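Local coordinates for protein chitinase A (Pteris ryukyuensis, PDB 4RL3) that probably hydrolyses the glycosidic bonds of chitin through this catalytic domain, a family 18 glycoside hydrolase in a longer protein that also carries LysM sequence, at residues L107-I119 and L141-S155. Residues are numbered along the deposited sequence; the frame is centred on the assembly and turned at random.
Sequences LTSLINQYHLDGI and LITQLKANNVISVAS. With EDO (1,2-ethanediol), chain D.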
# COMPACT_ATOMS: atom_id res chain seq x y z
N LEU A 107 -11.33 -7.65 -9.45
CA LEU A 107 -10.18 -7.89 -8.57
C LEU A 107 -10.07 -9.35 -8.16
O LEU A 107 -8.97 -9.87 -8.01
CB LEU A 107 -10.20 -6.95 -7.36
CG LEU A 107 -9.89 -5.50 -7.73
CD1 LEU A 107 -10.19 -4.57 -6.57
CD2 LEU A 107 -8.44 -5.33 -8.18
N THR A 108 -11.20 -10.05 -8.03
CA THR A 108 -11.13 -11.48 -7.75
C THR A 108 -10.43 -12.18 -8.91
O THR A 108 -9.54 -13.01 -8.70
CB THR A 108 -12.52 -12.08 -7.48
OG1 THR A 108 -13.04 -11.53 -6.27
CG2 THR A 108 -12.43 -13.61 -7.33
N SER A 109 -10.82 -11.84 -10.13
CA SER A 109 -10.17 -12.43 -11.30
C SER A 109 -8.67 -12.16 -11.32
O SER A 109 -7.88 -13.05 -11.58
CB SER A 109 -10.80 -11.91 -12.57
OG SER A 109 -12.17 -12.27 -12.63
N LEU A 110 -8.30 -10.91 -11.01
CA LEU A 110 -6.90 -10.51 -11.04
C LEU A 110 -6.10 -11.20 -9.95
O LEU A 110 -4.99 -11.66 -10.18
CB LEU A 110 -6.79 -8.99 -10.88
CG LEU A 110 -5.39 -8.37 -10.99
CD1 LEU A 110 -4.85 -8.53 -12.40
CD2 LEU A 110 -5.44 -6.91 -10.58
N ILE A 111 -6.68 -11.27 -8.76
CA ILE A 111 -6.05 -11.94 -7.62
C ILE A 111 -5.81 -13.42 -7.91
O ILE A 111 -4.74 -13.97 -7.61
CB ILE A 111 -6.90 -11.76 -6.35
CG1 ILE A 111 -6.77 -10.31 -5.85
CG2 ILE A 111 -6.49 -12.73 -5.24
CD1 ILE A 111 -7.90 -9.85 -4.95
N ASN A 112 -6.80 -14.08 -8.51
CA ASN A 112 -6.63 -15.47 -8.88
C ASN A 112 -5.60 -15.65 -10.00
O ASN A 112 -4.83 -16.61 -9.95
CB ASN A 112 -7.97 -16.08 -9.27
CG ASN A 112 -8.85 -16.31 -8.06
OD1 ASN A 112 -8.36 -16.46 -6.94
ND2 ASN A 112 -10.17 -16.33 -8.27
N GLN A 113 -5.57 -14.74 -10.96
CA GLN A 113 -4.61 -14.83 -12.06
C GLN A 113 -3.17 -14.67 -11.60
O GLN A 113 -2.28 -15.40 -12.05
CB GLN A 113 -4.91 -13.76 -13.11
CG GLN A 113 -4.00 -13.84 -14.34
CD GLN A 113 -4.17 -12.69 -15.30
OE1 GLN A 113 -4.92 -11.74 -15.05
NE2 GLN A 113 -3.43 -12.76 -16.41
N TYR A 114 -2.95 -13.69 -10.72
CA TYR A 114 -1.61 -13.32 -10.26
C TYR A 114 -1.22 -13.95 -8.91
O TYR A 114 -0.13 -13.67 -8.40
CB TYR A 114 -1.46 -11.79 -10.22
CG TYR A 114 -1.15 -11.22 -11.59
CD1 TYR A 114 -2.15 -11.05 -12.53
CD2 TYR A 114 0.16 -10.87 -11.95
CE1 TYR A 114 -1.86 -10.58 -13.80
CE2 TYR A 114 0.45 -10.38 -13.21
CZ TYR A 114 -0.56 -10.23 -14.13
OH TYR A 114 -0.27 -9.77 -15.40
N HIS A 115 -2.05 -14.84 -8.36
CA HIS A 115 -1.73 -15.57 -7.12
C HIS A 115 -1.55 -14.60 -5.95
O HIS A 115 -0.64 -14.74 -5.14
CB HIS A 115 -0.46 -16.42 -7.29
CG HIS A 115 -0.33 -17.06 -8.64
ND1 HIS A 115 -1.19 -18.04 -9.08
CD2 HIS A 115 0.54 -16.83 -9.65
CE1 HIS A 115 -0.83 -18.41 -10.30
NE2 HIS A 115 0.21 -17.69 -10.67
N LEU A 116 -2.42 -13.61 -5.87
CA LEU A 116 -2.27 -12.54 -4.89
C LEU A 116 -2.96 -12.86 -3.57
O LEU A 116 -3.77 -13.79 -3.47
CB LEU A 116 -2.79 -11.22 -5.47
CG LEU A 116 -2.18 -10.80 -6.80
CD1 LEU A 116 -2.77 -9.48 -7.28
CD2 LEU A 116 -0.67 -10.68 -6.72
N ASP A 117 -2.67 -12.04 -2.57
CA ASP A 117 -3.08 -12.28 -1.19
C ASP A 117 -3.94 -11.18 -0.59
O ASP A 117 -4.43 -11.33 0.53
CB ASP A 117 -1.82 -12.43 -0.33
CG ASP A 117 -1.01 -13.66 -0.70
OD1 ASP A 117 -1.49 -14.76 -0.36
OD2 ASP A 117 0.05 -13.53 -1.35
N GLY A 118 -4.11 -10.08 -1.31
CA GLY A 118 -4.79 -8.94 -0.74
C GLY A 118 -4.77 -7.69 -1.58
O GLY A 118 -4.18 -7.65 -2.66
N ILE A 119 -5.45 -6.67 -1.06
CA ILE A 119 -5.55 -5.38 -1.74
C ILE A 119 -5.24 -4.24 -0.78
O ILE A 119 -5.45 -4.35 0.43
CB ILE A 119 -6.93 -5.14 -2.39
CG1 ILE A 119 -8.07 -5.08 -1.36
CG2 ILE A 119 -7.21 -6.24 -3.42
CD1 ILE A 119 -9.37 -4.53 -1.90
N LEU A 141 -16.34 -3.54 -0.96
CA LEU A 141 -15.33 -4.28 -1.72
C LEU A 141 -14.48 -5.13 -0.77
O LEU A 141 -14.32 -6.33 -0.98
CB LEU A 141 -14.44 -3.30 -2.49
CG LEU A 141 -13.18 -3.87 -3.14
CD1 LEU A 141 -13.54 -4.95 -4.16
CD2 LEU A 141 -12.38 -2.76 -3.78
N ILE A 142 -13.96 -4.51 0.28
CA ILE A 142 -13.10 -5.24 1.22
C ILE A 142 -13.88 -6.34 1.95
O ILE A 142 -13.41 -7.47 2.11
CB ILE A 142 -12.43 -4.29 2.23
CG1 ILE A 142 -11.45 -3.36 1.53
CG2 ILE A 142 -11.71 -5.09 3.31
CD1 ILE A 142 -10.97 -2.21 2.39
N THR A 143 -15.08 -5.99 2.39
CA THR A 143 -15.91 -6.90 3.16
C THR A 143 -16.26 -8.13 2.32
O THR A 143 -16.15 -9.27 2.80
CB THR A 143 -17.20 -6.19 3.64
OG1 THR A 143 -16.85 -5.15 4.55
CG2 THR A 143 -18.15 -7.17 4.31
N GLN A 144 -16.62 -7.92 1.06
CA GLN A 144 -16.92 -9.04 0.18
C GLN A 144 -15.70 -9.89 -0.15
O GLN A 144 -15.79 -11.12 -0.17
CB GLN A 144 -17.54 -8.56 -1.13
CG GLN A 144 -18.98 -8.09 -1.01
CD GLN A 144 -19.67 -7.99 -2.36
OE1 GLN A 144 -19.48 -8.82 -3.25
NE2 GLN A 144 -20.52 -7.00 -2.49
N LEU A 145 -14.55 -9.27 -0.42
CA LEU A 145 -13.36 -10.07 -0.72
C LEU A 145 -12.94 -10.91 0.48
O LEU A 145 -12.47 -12.03 0.29
CB LEU A 145 -12.20 -9.19 -1.18
CG LEU A 145 -12.35 -8.55 -2.57
CD1 LEU A 145 -11.21 -7.58 -2.78
CD2 LEU A 145 -12.40 -9.55 -3.71
N LYS A 146 -13.13 -10.39 1.69
CA LYS A 146 -12.86 -11.16 2.90
C LYS A 146 -13.86 -12.30 3.09
O LYS A 146 -13.46 -13.44 3.33
CB LYS A 146 -12.84 -10.25 4.14
CG LYS A 146 -11.58 -9.38 4.25
CD LYS A 146 -10.36 -10.18 4.62
CE LYS A 146 -9.14 -9.28 4.81
NZ LYS A 146 -9.20 -8.51 6.08
N ALA A 147 -15.14 -11.99 2.95
CA ALA A 147 -16.19 -12.99 3.16
C ALA A 147 -16.09 -14.11 2.13
O ALA A 147 -16.33 -15.29 2.45
CB ALA A 147 -17.56 -12.34 3.11
N ASN A 148 -15.71 -13.75 0.90
CA ASN A 148 -15.57 -14.72 -0.19
C ASN A 148 -14.27 -15.53 -0.09
O ASN A 148 -14.02 -16.38 -0.94
CB ASN A 148 -15.61 -14.01 -1.55
CG ASN A 148 -16.95 -13.34 -1.85
OD1 ASN A 148 -17.96 -13.53 -1.14
ND2 ASN A 148 -16.97 -12.53 -2.91
N ASN A 149 -13.44 -15.25 0.92
CA ASN A 149 -12.15 -15.93 1.13
C ASN A 149 -11.15 -15.70 0.00
O ASN A 149 -10.30 -16.55 -0.28
CB ASN A 149 -12.38 -17.42 1.39
CG ASN A 149 -13.39 -17.66 2.50
OD1 ASN A 149 -13.25 -17.11 3.58
ND2 ASN A 149 -14.42 -18.45 2.22
N VAL A 150 -11.24 -14.53 -0.63
CA VAL A 150 -10.41 -14.20 -1.78
C VAL A 150 -9.08 -13.56 -1.34
O VAL A 150 -8.04 -13.73 -2.02
CB VAL A 150 -11.16 -13.26 -2.75
CG1 VAL A 150 -10.26 -12.80 -3.88
CG2 VAL A 150 -12.40 -13.94 -3.32
N ILE A 151 -9.10 -12.84 -0.23
CA ILE A 151 -7.91 -12.16 0.31
C ILE A 151 -7.75 -12.46 1.79
O ILE A 151 -8.74 -12.69 2.49
CB ILE A 151 -7.98 -10.63 0.14
CG1 ILE A 151 -9.14 -9.99 0.94
CG2 ILE A 151 -8.04 -10.26 -1.35
CD1 ILE A 151 -9.18 -8.47 0.85
N SER A 152 -6.50 -12.45 2.24
CA SER A 152 -6.18 -12.54 3.66
C SER A 152 -5.80 -11.19 4.27
O SER A 152 -5.85 -11.04 5.48
CB SER A 152 -5.03 -13.53 3.90
OG SER A 152 -3.82 -13.13 3.30
N VAL A 153 -5.42 -10.21 3.45
CA VAL A 153 -4.95 -8.90 3.97
C VAL A 153 -5.55 -7.75 3.19
O VAL A 153 -5.44 -7.72 1.97
CB VAL A 153 -3.41 -8.79 3.93
CG1 VAL A 153 -2.93 -7.49 4.60
CG2 VAL A 153 -2.75 -10.00 4.57
N ALA A 154 -6.19 -6.82 3.90
CA ALA A 154 -6.64 -5.56 3.31
C ALA A 154 -5.97 -4.42 4.05
O ALA A 154 -5.82 -4.47 5.29
CB ALA A 154 -8.16 -5.43 3.38
N SER A 155 -5.55 -3.41 3.29
CA SER A 155 -4.93 -2.22 3.85
C SER A 155 -5.40 -0.96 3.16
O SER A 155 -5.99 -1.00 2.08
CB SER A 155 -3.40 -2.30 3.76
OG SER A 155 -2.94 -2.46 2.42
C1 EDO D . -9.08 -10.55 9.31
O1 EDO D . -8.16 -10.36 8.24
C2 EDO D . -10.13 -9.44 9.28
O2 EDO D . -10.98 -9.57 8.14
O HOH W 1 -15.29 -12.91 -5.24
O HOH W 2 -3.56 -14.96 1.33
O HOH W 3 -3.05 -5.33 1.68
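Leu-107 meets Leu-141 at about a right angle, its CD1 methyl 4.0 Å from Leu-141 CD2. At the next residue, Thr-108 OG1 passes 3.3 Å from Leu-145 CD2, while its CG2 rests on Val-150 CG2; the hydroxyl is also bonded to Val-104 O within its own helix and takes a hydrogen from a water that Asn-148 ND2 binds in turn. Ile-111 CD1 touches both Val-150 CG1 and Ile-151 CG2, the latter 3.6 Å away. Helix 96-114 thus packs against helix 131-147 and the loop after it; the latter helix links the adjacent parallel strands 118-123 and 153-156 in a beta-alpha-beta unit of the TIM barrel. Just before strand 118-123, the carbonyl O of Asp-117 accepts Ser-152 N, at 2.9 Å, and the longer bond from Val-153 N; its OD2 forms a salt bridge with Lys-67, and OD1 accepts from a water hydrogen-bonded to Ser-152 OG. Gly-118 CA lies 3.0 Å from Val-153 O, which also accepts Ile-119 N. With CG1 set between backbone N and carbonyl carbon (chi1 64°), Ile-119 lays CD1 across Leu-145 CD1, at 3.7 Å, and against Leu-141 CD2. In the last turn of helix 131-147, Lys-146 NZ forms a salt bridge with Asp-178 and donates to Val-176 O and both 1,2-ethanediol hydroxyls; a methionine in its place would probably leave that carboxylate without its charged mate. Ile-119 O accepts Ser-155 N at 3.0 Å and also a water shared with Ser-155 OG.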